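PDB 6EDI: glucokinase from Leishmania braziliensis MHOM/BR/75/M2904, which probably phosphorylates D-glucose with ATP as the phosphate donor. Local coordinates for residues V180-T185 and T388-Q393; G203-V208 and T345-G350; G39-V44 and A104-R109; L67-V72 and N400-L405; F286-A291 and D316-A321. One frame throughout, in Å; residues are numbered along the deposited sequence.

Contact 1 (V180-T185 and T388-Q393); sequences VMWKGT and TTFLRQ
A classic beta bulge marks the antiparallel pairing of strands 178-182 and 389-393, where Met181 and Trp182 together face Phe390. The carbonyl of Phe390 takes both amide protons of the bulge: Met181 N lies 2.8 Å from Phe390 O and above the plane of that carbonyl, while the bond from Trp182 N is weak. In return Phe390 N donates to Trp182 O at 2.9 Å, nearly along the C=O axis. Met181 points toward strand 389-393, its chain bent at chi3, with Met181 SD 3.3 Å from Arg392 CG and the two side chains crossing at about a right angle. Trp182 holds its CG in the crowded position between backbone N and carbonyl carbon (chi1 57°), which lays the indole alongside Phe390, both side chains pointing the same way. Phe390 CB sits over the five-membered ring of Trp182 as a CH-pi contact, 3.9 Å from its centroid, whereas the two rings, tilted by 30°, are displaced along each other with little overlap. Indole NE1 gives its proton to a water that in turn donates to Thr388 O at 2.6 Å. On the face of the sheet carrying Val180 and Leu391, Val180 CG2 meets Leu391 CD2 at 3.6 Å. Past the strand end, Gly184 N makes an almost straight bond of 2.9 Å to the hydroxyl OG1 of Thr389. Strand 178-182 is an edge strand of its sheet within this chain; 389-393 bonds on to 345-348, helix 317-341 packs on Phe390, and helix 363-373 packs on Trp182 and Phe390.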
# COMPACT_ATOMS: atom_id res chain seq x y z
N VAL A 180 -6.47 22.73 -5.00
CA VAL A 180 -5.11 22.33 -5.33
C VAL A 180 -4.12 23.07 -4.46
O VAL A 180 -4.15 24.29 -4.38
CB VAL A 180 -4.79 22.60 -6.80
CG1 VAL A 180 -3.33 22.27 -7.10
CG2 VAL A 180 -5.70 21.78 -7.66
N MET A 181 -3.26 22.33 -3.78
CA MET A 181 -2.15 22.96 -3.09
C MET A 181 -1.06 23.25 -4.11
O MET A 181 -0.55 24.38 -4.20
CB MET A 181 -1.63 22.08 -1.96
CG MET A 181 -2.66 21.84 -0.90
SD MET A 181 -2.24 20.62 0.38
CE MET A 181 -0.61 21.19 0.84
N TRP A 182 -0.69 22.22 -4.88
CA TRP A 182 0.23 22.37 -5.99
C TRP A 182 0.11 21.23 -7.00
O TRP A 182 -0.21 20.09 -6.66
CB TRP A 182 1.68 22.52 -5.51
CG TRP A 182 2.18 21.40 -4.65
CD1 TRP A 182 2.55 20.15 -5.07
CD2 TRP A 182 2.40 21.43 -3.23
NE1 TRP A 182 2.96 19.40 -3.99
CE2 TRP A 182 2.89 20.17 -2.85
CE3 TRP A 182 2.22 22.41 -2.25
CZ2 TRP A 182 3.20 19.86 -1.52
CZ3 TRP A 182 2.54 22.11 -0.93
CH2 TRP A 182 3.04 20.85 -0.58
N LYS A 183 0.36 21.56 -8.25
CA LYS A 183 0.20 20.62 -9.33
C LYS A 183 1.52 19.90 -9.53
O LYS A 183 2.57 20.53 -9.57
CB LYS A 183 -0.24 21.35 -10.59
CG LYS A 183 -0.37 20.49 -11.82
CD LYS A 183 -0.75 21.35 -13.02
CE LYS A 183 -0.43 20.64 -14.30
NZ LYS A 183 -0.95 21.35 -15.51
N GLY A 184 1.47 18.58 -9.64
CA GLY A 184 2.67 17.80 -9.87
C GLY A 184 3.08 17.76 -11.32
O GLY A 184 2.27 17.99 -12.22
N THR A 185 4.35 17.45 -11.56
CA THR A 185 4.91 17.43 -12.91
C THR A 185 4.29 16.37 -13.81
O THR A 185 4.38 16.46 -15.03
CB THR A 185 6.41 17.16 -12.87
OG1 THR A 185 6.64 15.99 -12.09
CG2 THR A 185 7.16 18.31 -12.25
N THR A 388 3.80 14.48 -7.96
CA THR A 388 2.49 14.34 -7.32
C THR A 388 1.74 15.66 -7.12
O THR A 388 2.30 16.63 -6.61
CB THR A 388 2.63 13.59 -5.96
OG1 THR A 388 3.18 12.29 -6.20
CG2 THR A 388 1.28 13.44 -5.27
N THR A 389 0.47 15.67 -7.52
CA THR A 389 -0.42 16.80 -7.32
C THR A 389 -1.01 16.70 -5.92
O THR A 389 -1.58 15.67 -5.57
CB THR A 389 -1.54 16.78 -8.38
OG1 THR A 389 -0.97 16.98 -9.68
CG2 THR A 389 -2.60 17.85 -8.12
N PHE A 390 -0.86 17.76 -5.11
CA PHE A 390 -1.41 17.76 -3.75
C PHE A 390 -2.70 18.55 -3.69
O PHE A 390 -2.82 19.61 -4.31
CB PHE A 390 -0.43 18.35 -2.73
CG PHE A 390 0.54 17.34 -2.17
CD1 PHE A 390 1.39 16.63 -3.01
CD2 PHE A 390 0.61 17.12 -0.81
CE1 PHE A 390 2.29 15.70 -2.49
CE2 PHE A 390 1.49 16.21 -0.27
CZ PHE A 390 2.33 15.49 -1.11
N LEU A 391 -3.67 18.00 -2.96
CA LEU A 391 -4.98 18.61 -2.78
C LEU A 391 -5.30 18.73 -1.30
O LEU A 391 -4.78 17.96 -0.48
CB LEU A 391 -6.07 17.79 -3.48
CG LEU A 391 -5.93 17.43 -4.96
CD1 LEU A 391 -7.16 16.64 -5.39
CD2 LEU A 391 -5.77 18.67 -5.83
N ARG A 392 -6.20 19.66 -0.97
CA ARG A 392 -6.61 19.99 0.39
C ARG A 392 -8.12 20.04 0.47
O ARG A 392 -8.73 20.73 -0.34
CB ARG A 392 -6.18 21.41 0.66
CG ARG A 392 -5.15 21.61 1.67
CD ARG A 392 -4.82 23.07 1.60
NE ARG A 392 -6.02 23.84 1.89
CZ ARG A 392 -6.31 25.00 1.32
NH1 ARG A 392 -5.48 25.53 0.44
NH2 ARG A 392 -7.43 25.63 1.65
N GLN A 393 -8.72 19.39 1.45
CA GLN A 393 -10.16 19.54 1.66
C GLN A 393 -10.50 20.96 2.15
O GLN A 393 -9.84 21.48 3.04
CB GLN A 393 -10.68 18.52 2.68
CG GLN A 393 -12.19 18.42 2.65
CD GLN A 393 -12.75 17.40 3.61
OE1 GLN A 393 -12.02 16.60 4.19
NE2 GLN A 393 -14.08 17.45 3.81
O HOH W 1 4.40 17.12 -5.15

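Contact 2 (G203-V208 and T345-G350); sequences GRCMVV and TCVLMG
Cys205 lays its side chain against that of Thr345, with Cys205 CB 3.2 Å from Thr345 OG1, and Cys205 SG, anti to the backbone N, reaches on to Val347 CG2 at 3.6 Å. Thr345 OG1 also shares a hydrogen bond of 2.7 Å with a water. The two residues are the first pair in a run of parallel beta bridges between neighbouring strands 205-210 and 345-348 of a mixed six-stranded sheet, part of the actin-like ATPase fold to which the sequence family belongs. In register, Cys205 faces Thr345, Met206 faces Cys346, Val207 faces Val347 and Val208 faces Leu348; the short segments are inclined by only 17°. Five backbone hydrogen bonds alternate along the pair. Thr345 N begins it by donating to Arg204 O, Met206 N then returns to Thr345 O, and Val347 N reaches Met206 O at 2.8 Å. The straightest is Val208 N to Val347 O, 3.0 Å long with its donor almost on the C=O axis. Met349 N closes the series on Val208 O.

Cys205, Val207, Thr345 and Val347 share one face of the sheet, where helix 157-170 packs against Val207 and Met349. On the other, helix 317-341 covers Met206, Val208 and Leu348, while Cys346 meets Thr388 and Phe390. The end of Arg204 turns away to bond His220 and Phe341 O, and also Ala232 O of the second subunit, so this end of the sheet lies at the dimer contact. Beyond the last bridge, Met349, with CG between the backbone N and the carbonyl carbon (chi1 77°), runs extended, bringing Met349 SD to 3.6 Å from Val207 CG1.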
# COMPACT_ATOMS: atom_id res chain seq x y z
N GLY A 203 -4.98 7.20 -11.45
CA GLY A 203 -3.72 6.91 -10.80
C GLY A 203 -3.95 6.79 -9.31
O GLY A 203 -5.08 6.94 -8.83
N ARG A 204 -2.89 6.51 -8.56
CA ARG A 204 -3.06 6.36 -7.13
C ARG A 204 -3.32 7.69 -6.48
O ARG A 204 -2.76 8.72 -6.87
CB ARG A 204 -1.82 5.74 -6.47
CG ARG A 204 -1.71 4.23 -6.64
CD ARG A 204 -0.37 3.74 -6.12
NE ARG A 204 -0.27 2.29 -6.21
CZ ARG A 204 0.84 1.62 -5.94
NH1 ARG A 204 1.92 2.30 -5.56
NH2 ARG A 204 0.88 0.30 -6.02
N CYS A 205 -4.16 7.65 -5.46
CA CYS A 205 -4.39 8.79 -4.59
C CYS A 205 -4.03 8.39 -3.16
O CYS A 205 -4.65 7.49 -2.57
CB CYS A 205 -5.86 9.22 -4.70
SG CYS A 205 -6.27 10.56 -3.60
N MET A 206 -3.04 9.05 -2.59
CA MET A 206 -2.66 8.83 -1.19
C MET A 206 -3.44 9.79 -0.31
O MET A 206 -3.42 11.01 -0.52
CB MET A 206 -1.15 9.00 -1.01
CG MET A 206 -0.69 8.85 0.43
SD MET A 206 -0.91 7.17 1.03
CE MET A 206 -1.09 7.52 2.78
N VAL A 207 -4.15 9.24 0.67
CA VAL A 207 -5.03 10.05 1.52
C VAL A 207 -4.51 10.09 2.95
O VAL A 207 -4.27 9.03 3.55
CB VAL A 207 -6.45 9.50 1.54
CG1 VAL A 207 -7.36 10.39 2.35
CG2 VAL A 207 -6.97 9.34 0.10
N VAL A 208 -4.32 11.29 3.48
CA VAL A 208 -3.91 11.49 4.87
C VAL A 208 -4.91 12.44 5.54
O VAL A 208 -5.36 13.38 4.90
CB VAL A 208 -2.48 12.05 4.94
CG1 VAL A 208 -2.12 12.43 6.36
CG2 VAL A 208 -1.51 11.01 4.44
N THR A 345 -1.89 11.67 -7.08
CA THR A 345 -2.36 12.73 -6.21
C THR A 345 -2.14 12.37 -4.76
O THR A 345 -2.04 11.18 -4.39
CB THR A 345 -3.86 13.01 -6.41
OG1 THR A 345 -4.60 11.82 -6.11
CG2 THR A 345 -4.16 13.46 -7.85
N CYS A 346 -2.05 13.39 -3.92
CA CYS A 346 -2.07 13.18 -2.49
C CYS A 346 -3.08 14.15 -1.93
O CYS A 346 -3.05 15.34 -2.27
CB CYS A 346 -0.70 13.44 -1.88
SG CYS A 346 -0.69 13.40 -0.09
N VAL A 347 -3.98 13.65 -1.10
CA VAL A 347 -5.06 14.45 -0.55
C VAL A 347 -4.91 14.62 0.96
O VAL A 347 -4.76 13.64 1.70
CB VAL A 347 -6.41 13.80 -0.82
CG1 VAL A 347 -7.50 14.49 0.02
CG2 VAL A 347 -6.74 13.86 -2.31
N LEU A 348 -4.96 15.87 1.41
CA LEU A 348 -4.93 16.15 2.84
C LEU A 348 -6.35 16.52 3.22
O LEU A 348 -6.92 17.46 2.67
CB LEU A 348 -3.97 17.31 3.14
CG LEU A 348 -2.46 17.09 3.18
CD1 LEU A 348 -1.94 16.54 1.88
CD2 LEU A 348 -1.73 18.41 3.53
N MET A 349 -6.94 15.77 4.15
CA MET A 349 -8.36 15.97 4.44
C MET A 349 -8.74 15.85 5.92
O MET A 349 -7.87 15.71 6.79
CB MET A 349 -9.19 15.03 3.57
CG MET A 349 -9.23 13.58 4.02
SD MET A 349 -10.15 12.58 2.82
CE MET A 349 -10.78 11.26 3.83
N GLY A 350 -10.03 15.95 6.20
CA GLY A 350 -10.50 15.92 7.58
C GLY A 350 -10.91 17.29 8.11
O GLY A 350 -10.53 18.32 7.54
O HOH W 2 -5.09 10.09 -8.12

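Contact 3 (G39-V44 and A104-R109); sequences GPIYVV and ASFLRR
The backbones of 39-44 and 104-109 come closest where Ile41 N donates to Arg109 O, a bond of 2.7 Å whose donor stands well above the carbonyl plane, so that the start of strand 41-48 is tied to the residue just before strand 110-117, its parallel neighbour. Arg109 also folds its side chain back over this junction. Its chain is extended through chi2 and bent at chi3 (-69°), which brings Arg109 NH1 to Gly39 O at 2.9 Å; the acceptor lies near the guanidinium plane and offers an in-plane lone pair. Arg109 NE holds Ser105 O at 3.1 Å, and NH2 bonds Trp36 O. Alongside, Ile41 points toward the helical turn and crosses Phe106 at about a right angle: Ile41 CD1 touches Phe106 CE1 at 3.8 Å, CG2 lies near CZ, and Ile41 CG1 also rests 3.8 Å from Arg109 NH1. Phe106 meets Phe56 edge to face, continuing the apolar packing toward strand 51-58. One guanidinium thus gathers three main-chain carbonyls, an arrangement that would be expected to fix its rotation firmly; its N-H groups are met by neutral carbonyl oxygens, which would probably help to accommodate the charge.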
# COMPACT_ATOMS: atom_id res chain seq x y z
N GLY A 39 -32.66 3.44 -10.12
CA GLY A 39 -31.21 3.39 -9.99
C GLY A 39 -30.72 2.49 -8.87
O GLY A 39 -31.51 2.07 -8.01
N PRO A 40 -29.41 2.20 -8.87
CA PRO A 40 -28.82 1.37 -7.82
C PRO A 40 -28.96 2.08 -6.48
O PRO A 40 -28.96 3.31 -6.44
CB PRO A 40 -27.34 1.32 -8.20
CG PRO A 40 -27.24 1.90 -9.60
CD PRO A 40 -28.39 2.84 -9.71
N ILE A 41 -29.07 1.32 -5.41
CA ILE A 41 -29.07 1.89 -4.08
C ILE A 41 -27.86 1.37 -3.31
O ILE A 41 -27.63 0.17 -3.26
CB ILE A 41 -30.35 1.53 -3.30
CG1 ILE A 41 -31.59 2.07 -4.02
CG2 ILE A 41 -30.27 2.05 -1.87
CD1 ILE A 41 -31.68 3.59 -4.03
N TYR A 42 -27.09 2.28 -2.72
CA TYR A 42 -25.93 1.90 -1.92
C TYR A 42 -26.23 2.13 -0.42
O TYR A 42 -26.53 3.25 0.00
CB TYR A 42 -24.69 2.68 -2.40
CG TYR A 42 -24.44 2.58 -3.91
CD1 TYR A 42 -23.67 1.56 -4.45
CD2 TYR A 42 -24.99 3.52 -4.79
CE1 TYR A 42 -23.45 1.47 -5.82
CE2 TYR A 42 -24.79 3.44 -6.16
CZ TYR A 42 -24.01 2.42 -6.67
OH TYR A 42 -23.80 2.34 -8.03
N VAL A 43 -26.20 1.05 0.35
CA VAL A 43 -26.48 1.13 1.78
C VAL A 43 -25.25 1.67 2.49
O VAL A 43 -24.12 1.23 2.22
CB VAL A 43 -26.93 -0.23 2.36
CG1 VAL A 43 -26.82 -0.24 3.87
CG2 VAL A 43 -28.38 -0.52 1.94
N VAL A 44 -25.47 2.67 3.34
CA VAL A 44 -24.38 3.36 4.00
C VAL A 44 -24.61 3.33 5.50
O VAL A 44 -25.75 3.33 5.99
CB VAL A 44 -24.23 4.84 3.53
CG1 VAL A 44 -24.22 4.91 2.04
CG2 VAL A 44 -25.35 5.72 4.07
N ALA A 104 -40.20 -4.13 -1.53
CA ALA A 104 -39.67 -5.07 -2.51
C ALA A 104 -38.95 -4.37 -3.65
O ALA A 104 -37.82 -4.73 -3.99
CB ALA A 104 -40.77 -5.96 -3.05
N SER A 105 -39.59 -3.39 -4.27
CA SER A 105 -39.00 -2.69 -5.41
C SER A 105 -37.73 -1.92 -5.02
O SER A 105 -36.83 -1.71 -5.84
CB SER A 105 -40.00 -1.75 -6.08
OG SER A 105 -40.34 -0.67 -5.24
N PHE A 106 -37.65 -1.52 -3.75
CA PHE A 106 -36.48 -0.81 -3.24
C PHE A 106 -35.28 -1.74 -3.01
O PHE A 106 -34.19 -1.52 -3.55
CB PHE A 106 -36.84 -0.09 -1.94
CG PHE A 106 -35.79 0.89 -1.47
CD1 PHE A 106 -35.58 2.07 -2.18
CD2 PHE A 106 -35.03 0.63 -0.34
CE1 PHE A 106 -34.62 2.98 -1.76
CE2 PHE A 106 -34.07 1.54 0.09
CZ PHE A 106 -33.87 2.72 -0.62
N LEU A 107 -35.50 -2.77 -2.21
CA LEU A 107 -34.43 -3.65 -1.77
C LEU A 107 -33.79 -4.41 -2.93
O LEU A 107 -32.64 -4.81 -2.85
CB LEU A 107 -34.93 -4.62 -0.70
CG LEU A 107 -35.33 -4.05 0.66
CD1 LEU A 107 -35.87 -5.15 1.57
CD2 LEU A 107 -34.16 -3.32 1.32
N ARG A 108 -34.54 -4.62 -4.01
CA ARG A 108 -33.97 -5.35 -5.15
C ARG A 108 -32.91 -4.53 -5.86
O ARG A 108 -32.13 -5.07 -6.64
CB ARG A 108 -35.05 -5.74 -6.15
CG ARG A 108 -36.12 -6.65 -5.59
CD ARG A 108 -35.56 -7.78 -4.73
NE ARG A 108 -36.66 -8.64 -4.27
CZ ARG A 108 -37.45 -8.33 -3.25
NH1 ARG A 108 -37.24 -7.20 -2.58
NH2 ARG A 108 -38.43 -9.15 -2.90
N ARG A 109 -32.88 -3.22 -5.61
CA ARG A 109 -31.90 -2.35 -6.25
C ARG A 109 -30.70 -2.06 -5.37
O ARG A 109 -29.82 -1.30 -5.75
CB ARG A 109 -32.56 -1.06 -6.75
CG ARG A 109 -33.54 -1.28 -7.91
CD ARG A 109 -34.23 0.01 -8.29
NE ARG A 109 -35.16 0.45 -7.25
CZ ARG A 109 -35.08 1.60 -6.60
NH1 ARG A 109 -34.11 2.46 -6.88
NH2 ARG A 109 -35.99 1.90 -5.68

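Contact 4 (L67-V72 and N400-L405); sequences LHIIYV and NLLGCL
Leu67, Ile69 and Tyr71, on one face of strand 67-75, form a row of bumps against helix 399-409, which crosses them at 112° with the short axes 9.6 Å apart. At the middle of the row, Ile69, its CG1 anti to the carbonyl carbon and its chain extended (chi2 178°), pushes CD1 into the hollow between two successive helix residues, with Ile69 CD1 3.7 Å from Leu401 CB and 3.6 Å from Leu402 CD2. That same Leu402 CD2 then fills the gap between Ile69 and Leu67, resting 3.7 Å from Leu67 CD1. At one end of the row Leu67 extends CD2 loosely to Leu405 CD1 at 4.3 Å. At the other, Leu401 CD1 lies 3.7 Å from Tyr71 CD2, the side chains crossing at about a right angle; Tyr71 CG sits between the backbone N and the carbonyl carbon (chi1 65°), which places the ring there. Arg53 makes a cation-pi contact with this ring, and Leu401 and Leu405 pack further on strands 41-48 and 51-58. No hydrogen bond passes between the two segments, and all six touching residues are buried, so between them the contact is wholly apolar and rests on the fit of the side chains.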
# COMPACT_ATOMS: atom_id res chain seq x y z
N LEU A 67 -24.92 13.76 -5.52
CA LEU A 67 -24.95 12.55 -4.72
C LEU A 67 -25.95 12.83 -3.63
O LEU A 67 -25.96 13.93 -3.10
CB LEU A 67 -23.57 12.27 -4.14
CG LEU A 67 -22.49 11.89 -5.16
CD1 LEU A 67 -21.10 11.93 -4.54
CD2 LEU A 67 -22.77 10.52 -5.74
N HIS A 68 -26.81 11.86 -3.33
CA HIS A 68 -27.82 12.03 -2.29
C HIS A 68 -27.65 10.96 -1.21
O HIS A 68 -27.41 9.79 -1.51
CB HIS A 68 -29.24 11.99 -2.87
CG HIS A 68 -29.55 13.12 -3.81
ND1 HIS A 68 -30.30 12.96 -4.95
CD2 HIS A 68 -29.20 14.43 -3.77
CE1 HIS A 68 -30.40 14.12 -5.58
NE2 HIS A 68 -29.74 15.03 -4.88
N ILE A 69 -27.79 11.38 0.04
CA ILE A 69 -27.77 10.44 1.16
C ILE A 69 -28.94 10.76 2.07
O ILE A 69 -29.28 11.93 2.29
CB ILE A 69 -26.44 10.49 1.95
CG1 ILE A 69 -25.24 10.31 1.01
CG2 ILE A 69 -26.40 9.42 3.03
CD1 ILE A 69 -23.86 10.39 1.70
N ILE A 70 -29.58 9.71 2.57
CA ILE A 70 -30.57 9.84 3.62
C ILE A 70 -30.14 8.91 4.73
O ILE A 70 -29.83 7.76 4.46
CB ILE A 70 -31.95 9.39 3.15
CG1 ILE A 70 -32.48 10.29 2.06
CG2 ILE A 70 -32.92 9.40 4.33
CD1 ILE A 70 -32.59 11.72 2.44
N TYR A 71 -30.13 9.36 5.98
CA TYR A 71 -29.77 8.45 7.06
C TYR A 71 -30.57 8.72 8.31
O TYR A 71 -31.03 9.83 8.54
CB TYR A 71 -28.26 8.51 7.36
CG TYR A 71 -27.80 9.85 7.90
CD1 TYR A 71 -27.89 10.16 9.25
CD2 TYR A 71 -27.28 10.81 7.04
CE1 TYR A 71 -27.48 11.38 9.73
CE2 TYR A 71 -26.86 12.03 7.53
CZ TYR A 71 -26.96 12.31 8.87
OH TYR A 71 -26.54 13.53 9.33
N VAL A 72 -30.72 7.67 9.11
CA VAL A 72 -31.32 7.76 10.44
C VAL A 72 -30.18 7.67 11.44
O VAL A 72 -29.29 6.83 11.31
CB VAL A 72 -32.27 6.58 10.68
CG1 VAL A 72 -32.82 6.60 12.10
CG2 VAL A 72 -33.40 6.62 9.67
N ASN A 400 -17.44 9.84 4.95
CA ASN A 400 -17.47 8.42 5.24
C ASN A 400 -18.75 7.76 4.74
O ASN A 400 -18.71 6.65 4.23
CB ASN A 400 -17.24 8.15 6.73
CG ASN A 400 -15.82 8.45 7.17
OD1 ASN A 400 -14.97 8.83 6.36
ND2 ASN A 400 -15.56 8.30 8.46
N LEU A 401 -19.88 8.43 4.90
CA LEU A 401 -21.11 7.91 4.30
C LEU A 401 -20.97 7.77 2.78
O LEU A 401 -21.29 6.72 2.20
CB LEU A 401 -22.31 8.78 4.69
CG LEU A 401 -22.65 8.69 6.18
CD1 LEU A 401 -23.91 9.47 6.54
CD2 LEU A 401 -22.81 7.24 6.60
N LEU A 402 -20.49 8.83 2.13
CA LEU A 402 -20.24 8.80 0.69
C LEU A 402 -19.34 7.64 0.28
O LEU A 402 -19.52 7.03 -0.78
CB LEU A 402 -19.63 10.12 0.23
CG LEU A 402 -20.55 11.32 0.16
CD1 LEU A 402 -19.75 12.59 -0.08
CD2 LEU A 402 -21.55 11.10 -0.96
N GLY A 403 -18.36 7.35 1.13
CA GLY A 403 -17.41 6.28 0.84
C GLY A 403 -18.05 4.92 0.80
O GLY A 403 -17.55 4.00 0.13
N CYS A 404 -19.16 4.77 1.53
CA CYS A 404 -19.90 3.54 1.45
C CYS A 404 -20.46 3.39 0.03
O CYS A 404 -20.51 2.29 -0.50
CB CYS A 404 -21.01 3.49 2.52
SG CYS A 404 -20.39 3.25 4.22
N LEU A 405 -20.84 4.51 -0.59
CA LEU A 405 -21.23 4.49 -2.00
C LEU A 405 -20.01 4.22 -2.89
O LEU A 405 -20.08 3.42 -3.85
CB LEU A 405 -21.90 5.81 -2.41
CG LEU A 405 -22.37 5.97 -3.87
CD1 LEU A 405 -23.67 6.75 -3.97
CD2 LEU A 405 -21.31 6.64 -4.72

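Contact 5 (F286-A291 and D316-A321); sequences FNYAYA and DTAAIA
An N-capped helix start, that of helix 317-341, packs obliquely on helix 281-292, the short axes approaching to 8.1 Å at an angle of 129°. Asp316 occupies the N-cap position, its CG anti to the backbone N (chi1 -164°). One carboxylate oxygen, Asp316 OD1, receives Ala319 N at 3.0 Å from above the carboxylate plane, and a weaker bond from Ala318 N. The other oxygen is turned to the partner helix: Tyr288 OH reaches Asp316 OD2 tip to tip at 2.3 Å, a very short hydrogen bond donated by the phenol to the syn lone pair of OD2. Ring and carboxylate planes are 58° apart. Tyr288, also with CG anti to its backbone N, slides its ring edge along the first turn, so that Tyr288 CE1 stands 3.4 Å from Ala319 N and 3.7 Å from Ala319 CB. Small residues allow the close approach beside it: Ala291 CB meets Ala318 CB at 4.0 Å and Ala321 CB at 4.2 Å.

Both oxygens of Asp316 are thus engaged, and the helix amides beside it would probably help to stabilise its negative charge. Lys302 makes a separate, weak hydrogen bond with the Tyr288 hydroxyl. Helix 304-313 packs on this corner through Val307 and Leu310, and Asn287, one residue before Tyr288, bonds Ala322 O. The arrangement is that of a helix N-cap whose aspartate also accepts from a tyrosine of the crossing helix, with alanines where the backbones of Ala291 and Ala318 come close.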
# COMPACT_ATOMS: atom_id res chain seq x y z
N PHE A 286 2.13 20.12 21.95
CA PHE A 286 3.55 20.01 22.26
C PHE A 286 4.34 21.08 21.53
O PHE A 286 5.28 21.68 22.08
CB PHE A 286 4.09 18.63 21.91
CG PHE A 286 5.57 18.51 22.10
CD1 PHE A 286 6.09 18.24 23.36
CD2 PHE A 286 6.44 18.69 21.04
CE1 PHE A 286 7.46 18.14 23.56
CE2 PHE A 286 7.81 18.59 21.22
CZ PHE A 286 8.33 18.31 22.49
N ASN A 287 3.99 21.29 20.26
CA ASN A 287 4.68 22.29 19.46
C ASN A 287 4.61 23.68 20.07
O ASN A 287 5.58 24.44 20.04
CB ASN A 287 4.13 22.29 18.04
CG ASN A 287 4.71 21.16 17.21
OD1 ASN A 287 5.44 20.31 17.74
ND2 ASN A 287 4.38 21.14 15.92
N TYR A 288 3.46 23.99 20.64
CA TYR A 288 3.26 25.30 21.26
C TYR A 288 4.22 25.51 22.43
O TYR A 288 4.93 26.51 22.48
CB TYR A 288 1.82 25.47 21.73
CG TYR A 288 1.53 26.87 22.22
CD1 TYR A 288 1.54 27.95 21.34
CD2 TYR A 288 1.27 27.11 23.56
CE1 TYR A 288 1.28 29.23 21.78
CE2 TYR A 288 1.00 28.40 24.01
CZ TYR A 288 1.01 29.45 23.12
OH TYR A 288 0.75 30.73 23.58
N ALA A 289 4.24 24.56 23.35
CA ALA A 289 5.19 24.59 24.45
C ALA A 289 6.61 24.70 23.91
O ALA A 289 7.35 25.61 24.28
CB ALA A 289 5.04 23.36 25.32
N TYR A 290 6.96 23.80 22.99
CA TYR A 290 8.30 23.76 22.41
C TYR A 290 8.73 25.11 21.83
O TYR A 290 9.90 25.47 21.93
CB TYR A 290 8.39 22.64 21.36
CG TYR A 290 9.79 22.36 20.84
CD1 TYR A 290 10.66 21.52 21.54
CD2 TYR A 290 10.23 22.90 19.64
CE1 TYR A 290 11.94 21.25 21.05
CE2 TYR A 290 11.50 22.64 19.15
CZ TYR A 290 12.35 21.81 19.87
OH TYR A 290 13.60 21.55 19.39
N ALA A 291 7.79 25.85 21.25
CA ALA A 291 8.15 27.12 20.60
C ALA A 291 8.24 28.28 21.60
O ALA A 291 8.93 29.27 21.35
CB ALA A 291 7.18 27.46 19.49
N ASP A 316 -0.02 35.60 18.74
CA ASP A 316 0.93 34.68 19.36
C ASP A 316 1.91 34.06 18.37
O ASP A 316 1.56 33.18 17.59
CB ASP A 316 0.13 33.60 20.11
CG ASP A 316 0.97 32.82 21.09
OD1 ASP A 316 2.12 32.47 20.77
OD2 ASP A 316 0.44 32.54 22.19
N THR A 317 3.15 34.54 18.43
CA THR A 317 4.20 34.13 17.51
C THR A 317 4.52 32.63 17.66
O THR A 317 4.91 31.95 16.70
CB THR A 317 5.46 35.02 17.72
OG1 THR A 317 6.19 35.15 16.49
CG2 THR A 317 6.37 34.47 18.81
N ALA A 318 4.33 32.11 18.87
CA ALA A 318 4.61 30.71 19.15
C ALA A 318 3.51 29.80 18.61
O ALA A 318 3.79 28.69 18.13
CB ALA A 318 4.80 30.50 20.63
N ALA A 319 2.26 30.24 18.71
CA ALA A 319 1.15 29.48 18.15
C ALA A 319 1.34 29.35 16.63
O ALA A 319 1.03 28.31 16.05
CB ALA A 319 -0.18 30.14 18.47
N ILE A 320 1.83 30.42 16.01
CA ILE A 320 2.06 30.42 14.57
C ILE A 320 3.16 29.44 14.20
O ILE A 320 3.04 28.70 13.23
CB ILE A 320 2.43 31.82 14.05
CG1 ILE A 320 1.36 32.83 14.46
CG2 ILE A 320 2.62 31.80 12.54
CD1 ILE A 320 1.52 34.20 13.82
N ALA A 321 4.24 29.44 14.97
CA ALA A 321 5.35 28.54 14.73
C ALA A 321 4.91 27.10 14.96
O ALA A 321 5.30 26.20 14.22
CB ALA A 321 6.54 28.88 15.63

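In the fold
From the N terminus, contact 3 closes first, joining the start of strand 41-48 to the turn before strand 110-117. Contact 4 opens within that loop at 67-72 but closes only near the C terminus, so the two cross; they touch through Val44 and Tyr42 against helix 399-409, on the same six-stranded sheet. Contact 4's long loop contains the other three. Contact 1 encloses contact 2, which encloses contact 5, and contacts 1 and 2 share a second sheet, where strands 389-393 and 345-348 are neighbours. Contact 5 lies apart, its centre about 27 Å from those of contacts 1 and 2, in helices leading by 317-341 into strand 345-348.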